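Local structure of hypothetical protein TT1426 (Thermus thermophilus, 1WD5) at residues Glu48-Pro60 with Ala66-Leu78. The protein is of unknown function but probably acts as a phosphoribosyltransferase, a kind of glycosyltransferase. Residues are numbered along the deposited sequence; the frame is centred on the assembly and turned at random.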
loop_
_atom_site.group_PDB
_atom_site.type_symbol
_atom_site.label_atom_id
_atom_site.label_comp_id
_atom_site.label_asym_id
_atom_site.label_seq_id
_atom_site.Cartn_x
_atom_site.Cartn_y
_atom_site.Cartn_z
ATOM N N GLU A 48 -12.072 -8.896 1.674
ATOM C CA GLU A 48 -12.303 -7.935 2.747
ATOM C C GLU A 48 -11.396 -6.712 2.592
ATOM O O GLU A 48 -10.183 -6.842 2.440
ATOM C CB GLU A 48 -12.054 -8.621 4.093
ATOM C CG GLU A 48 -12.019 -7.689 5.289
ATOM C CD GLU A 48 -12.030 -8.441 6.608
ATOM O OE1 GLU A 48 -11.355 -9.487 6.700
ATOM O OE2 GLU A 48 -12.705 -7.982 7.553
ATOM N N LEU A 49 -11.986 -5.523 2.642
ATOM C CA LEU A 49 -11.228 -4.285 2.477
ATOM C C LEU A 49 -10.751 -3.653 3.779
ATOM O O LEU A 49 -11.469 -3.620 4.776
ATOM C CB LEU A 49 -12.069 -3.272 1.692
ATOM C CG LEU A 49 -11.534 -1.866 1.382
ATOM C CD1 LEU A 49 -11.599 -0.989 2.614
ATOM C CD2 LEU A 49 -10.112 -1.958 0.847
ATOM N N ASP A 50 -9.517 -3.166 3.757
ATOM C CA ASP A 50 -8.940 -2.477 4.904
ATOM C C ASP A 50 -7.847 -1.570 4.370
ATOM O O ASP A 50 -7.518 -1.600 3.180
ATOM C CB ASP A 50 -8.362 -3.461 5.936
ATOM C CG ASP A 50 -8.037 -2.787 7.266
ATOM O OD1 ASP A 50 -8.402 -1.606 7.451
ATOM O OD2 ASP A 50 -7.423 -3.436 8.136
ATOM N N VAL A 51 -7.295 -0.748 5.246
ATOM C CA VAL A 51 -6.252 0.170 4.845
ATOM C C VAL A 51 -4.939 -0.259 5.487
ATOM O O VAL A 51 -4.933 -0.849 6.568
ATOM C CB VAL A 51 -6.598 1.598 5.302
ATOM C CG1 VAL A 51 -6.743 1.628 6.823
ATOM C CG2 VAL A 51 -5.530 2.566 4.854
ATOM N N VAL A 52 -3.831 0.013 4.807
ATOM C CA VAL A 52 -2.526 -0.310 5.357
ATOM C C VAL A 52 -1.972 1.036 5.783
ATOM O O VAL A 52 -1.928 1.979 4.990
ATOM C CB VAL A 52 -1.597 -1.001 4.320
ATOM C CG1 VAL A 52 -1.450 -0.153 3.074
ATOM C CG2 VAL A 52 -0.242 -1.276 4.953
ATOM N N LEU A 53 -1.582 1.125 7.050
ATOM C CA LEU A 53 -1.077 2.362 7.626
ATOM C C LEU A 53 0.379 2.212 8.046
ATOM O O LEU A 53 0.684 1.597 9.072
ATOM C CB LEU A 53 -1.952 2.735 8.823
ATOM C CG LEU A 53 -3.411 3.021 8.435
ATOM C CD1 LEU A 53 -4.340 2.894 9.639
ATOM C CD2 LEU A 53 -3.490 4.421 7.837
ATOM N N VAL A 54 1.271 2.787 7.246
ATOM C CA VAL A 54 2.703 2.691 7.490
ATOM C C VAL A 54 3.436 3.951 7.026
ATOM O O VAL A 54 2.871 4.778 6.307
ATOM C CB VAL A 54 3.295 1.496 6.714
ATOM C CG1 VAL A 54 2.566 0.212 7.081
ATOM C CG2 VAL A 54 3.166 1.748 5.221
ATOM N N ARG A 55 4.697 4.075 7.439
ATOM C CA ARG A 55 5.556 5.192 7.065
ATOM C C ARG A 55 6.962 4.673 6.787
ATOM O O ARG A 55 7.439 3.737 7.434
ATOM C CB ARG A 55 5.637 6.235 8.187
ATOM C CG ARG A 55 4.366 7.058 8.397
ATOM C CD ARG A 55 4.127 8.017 7.247
ATOM N NE ARG A 55 5.209 8.990 7.117
ATOM C CZ ARG A 55 5.346 9.819 6.087
ATOM N NH1 ARG A 55 4.467 9.803 5.090
ATOM N NH2 ARG A 55 6.373 10.653 6.038
ATOM N N LYS A 56 7.625 5.283 5.819
ATOM C CA LYS A 56 8.983 4.899 5.489
ATOM C C LYS A 56 9.932 5.607 6.455
ATOM O O LYS A 56 9.687 6.748 6.850
ATOM C CB LYS A 56 9.302 5.312 4.053
ATOM C CG LYS A 56 10.738 5.073 3.629
ATOM C CD LYS A 56 11.385 6.377 3.206
ATOM C CE LYS A 56 10.596 7.045 2.087
ATOM N NZ LYS A 56 10.875 8.505 2.033
ATOM N N VAL A 57 10.995 4.912 6.852
ATOM C CA VAL A 57 12.016 5.466 7.740
ATOM C C VAL A 57 13.212 5.692 6.822
ATOM O O VAL A 57 13.862 4.734 6.399
ATOM C CB VAL A 57 12.386 4.462 8.860
ATOM C CG1 VAL A 57 13.580 4.965 9.650
ATOM C CG2 VAL A 57 11.197 4.264 9.785
ATOM N N GLY A 58 13.481 6.956 6.499
ATOM C CA GLY A 58 14.569 7.281 5.595
ATOM C C GLY A 58 15.943 7.404 6.217
ATOM O O GLY A 58 16.079 7.517 7.431
ATOM N N ALA A 59 16.964 7.398 5.364
ATOM C CA ALA A 59 18.356 7.489 5.793
ATOM C C ALA A 59 18.791 8.916 6.129
ATOM O O ALA A 59 18.169 9.889 5.700
ATOM C CB ALA A 59 19.257 6.922 4.711
ATOM N N PRO A 60 19.879 9.057 6.905
ATOM C CA PRO A 60 20.388 10.377 7.288
ATOM C C PRO A 60 20.714 11.247 6.072
ATOM O O PRO A 60 21.478 10.846 5.189
ATOM C CB PRO A 60 21.628 10.040 8.112
ATOM C CG PRO A 60 21.265 8.723 8.738
ATOM C CD PRO A 60 20.638 7.987 7.577
ATOM N N ALA A 66 15.203 4.376 1.829
ATOM C CA ALA A 66 14.606 3.673 2.958
ATOM C C ALA A 66 15.539 2.733 3.717
ATOM O O ALA A 66 16.246 1.928 3.117
ATOM C CB ALA A 66 13.378 2.891 2.475
ATOM N N LEU A 67 15.529 2.840 5.044
ATOM C CA LEU A 67 16.333 1.968 5.892
ATOM C C LEU A 67 15.380 1.072 6.677
ATOM O O LEU A 67 15.804 0.133 7.351
ATOM C CB LEU A 67 17.201 2.782 6.866
ATOM C CG LEU A 67 18.290 3.674 6.261
ATOM C CD1 LEU A 67 19.124 4.294 7.377
ATOM C CD2 LEU A 67 19.177 2.852 5.338
ATOM N N GLY A 68 14.086 1.368 6.576
ATOM C CA GLY A 68 13.083 0.581 7.276
ATOM C C GLY A 68 11.692 1.187 7.179
ATOM O O GLY A 68 11.430 2.014 6.305
ATOM N N ALA A 69 10.800 0.783 8.077
ATOM C CA ALA A 69 9.430 1.294 8.085
ATOM C C ALA A 69 8.788 1.106 9.452
ATOM O O ALA A 69 9.233 0.266 10.237
ATOM C CB ALA A 69 8.594 0.571 7.021
ATOM N N VAL A 70 7.757 1.900 9.741
ATOM C CA VAL A 70 7.026 1.781 11.003
ATOM C C VAL A 70 5.553 1.552 10.662
ATOM O O VAL A 70 5.028 2.161 9.728
ATOM C CB VAL A 70 7.132 3.058 11.883
ATOM C CG1 VAL A 70 8.592 3.341 12.232
ATOM C CG2 VAL A 70 6.513 4.246 11.166
ATOM N N GLY A 71 4.899 0.667 11.407
ATOM C CA GLY A 71 3.496 0.383 11.167
ATOM C C GLY A 71 2.607 1.137 12.138
ATOM O O GLY A 71 3.096 1.769 13.079
ATOM N N GLU A 72 1.300 1.071 11.915
ATOM C CA GLU A 72 0.343 1.761 12.771
ATOM C C GLU A 72 0.437 1.279 14.216
ATOM O O GLU A 72 0.092 2.009 15.142
ATOM C CB GLU A 72 -1.080 1.547 12.244
ATOM C CG GLU A 72 -1.539 0.095 12.249
ATOM C CD GLU A 72 -2.955 -0.073 11.720
ATOM O OE1 GLU A 72 -3.123 -0.527 10.563
ATOM O OE2 GLU A 72 -3.904 0.260 12.461
ATOM N N GLY A 73 0.912 0.052 14.404
ATOM C CA GLY A 73 1.036 -0.497 15.742
ATOM C C GLY A 73 2.252 0.029 16.488
ATOM O O GLY A 73 2.444 -0.281 17.661
ATOM N N GLY A 74 3.079 0.819 15.809
ATOM C CA GLY A 74 4.257 1.373 16.452
ATOM C C GLY A 74 5.548 0.601 16.225
ATOM O O GLY A 74 6.634 1.132 16.464
ATOM N N GLU A 75 5.443 -0.639 15.758
ATOM C CA GLU A 75 6.630 -1.459 15.528
ATOM C C GLU A 75 7.569 -0.872 14.477
ATOM O O GLU A 75 7.131 -0.319 13.470
ATOM C CB GLU A 75 6.240 -2.874 15.094
ATOM C CG GLU A 75 5.677 -2.950 13.682
ATOM C CD GLU A 75 4.185 -2.694 13.622
ATOM O OE1 GLU A 75 3.651 -1.987 14.504
ATOM O OE2 GLU A 75 3.547 -3.196 12.675
ATOM N N LEU A 76 8.867 -0.999 14.730
ATOM C CA LEU A 76 9.889 -0.518 13.810
ATOM C C LEU A 76 10.468 -1.732 13.094
ATOM O O LEU A 76 10.970 -2.654 13.736
ATOM C CB LEU A 76 11.003 0.209 14.569
ATOM C CG LEU A 76 12.256 0.597 13.777
ATOM C CD1 LEU A 76 11.892 1.531 12.626
ATOM C CD2 LEU A 76 13.251 1.273 14.715
ATOM N N VAL A 77 10.386 -1.733 11.768
ATOM C CA VAL A 77 10.906 -2.836 10.968
ATOM C C VAL A 77 12.081 -2.326 10.149
ATOM O O VAL A 77 11.924 -1.473 9.274
ATOM C CB VAL A 77 9.826 -3.397 10.021
ATOM C CG1 VAL A 77 10.411 -4.523 9.164
ATOM C CG2 VAL A 77 8.645 -3.905 10.836
ATOM N N LEU A 78 13.263 -2.853 10.445
ATOM C CA LEU A 78 14.480 -2.429 9.771
ATOM C C LEU A 78 14.922 -3.369 8.663
ATOM O O LEU A 78 14.706 -4.577 8.742
ATOM C CB LEU A 78 15.612 -2.311 10.791
ATOM C CG LEU A 78 15.392 -1.342 11.952
ATOM C CD1 LEU A 78 16.531 -1.458 12.950
ATOM C CD2 LEU A 78 15.288 0.072 11.409
HETATM O O HOH W 1 -1.608 -1.331 8.621
#
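Val57 lies across the backbone of Gly68 and sends CG2 to meet Val70 CG1 at 3.7 Å, the two side chains crossing at about a right angle. Its chi1 of 172° sets CG2 anti to the carbonyl carbon, beside the backbone N, where Leu76 CD1 from the next strand also touches it. Arg55 and Val70 form a hydrogen-bonded antiparallel pair, Arg55 N to Val70 O and Val70 N to Arg55 O, both 3.0 Å. Val57 N in turn reaches Gly68 O from well above the carbonyl plane. Leu67 and Gly68 together face Val57 in a classic beta bulge: Leu67 N gives Val57 O a nearly straight bond of 2.9 Å, whereas that from Gly68 N is weak. Beyond the bulge, Leu67 CG and CD1 both meet Ala59 CB at 3.7 Å, and Pro60 crosses the leucine at about a right angle. At the other end Glu72, extended beyond CG, slants across Leu53, OE1 to CD1 3.7 Å. A water accepting from Leu53 N donates to Glu72 OE1 at 2.6 Å, while OE2 makes a salt bridge with Arg110, which Asp50 also binds. Shortening Glu72 to an alanine would probably leave the water without this acceptor and Arg110 without one acidic partner. The antiparallel hairpin of strands 48-59 and 66-71 is extended by strand 76-78; helix 88-112 covers the face bearing Arg55 and Val57, while helix 134-144 touches Val54 and Ala69 on the opposite one.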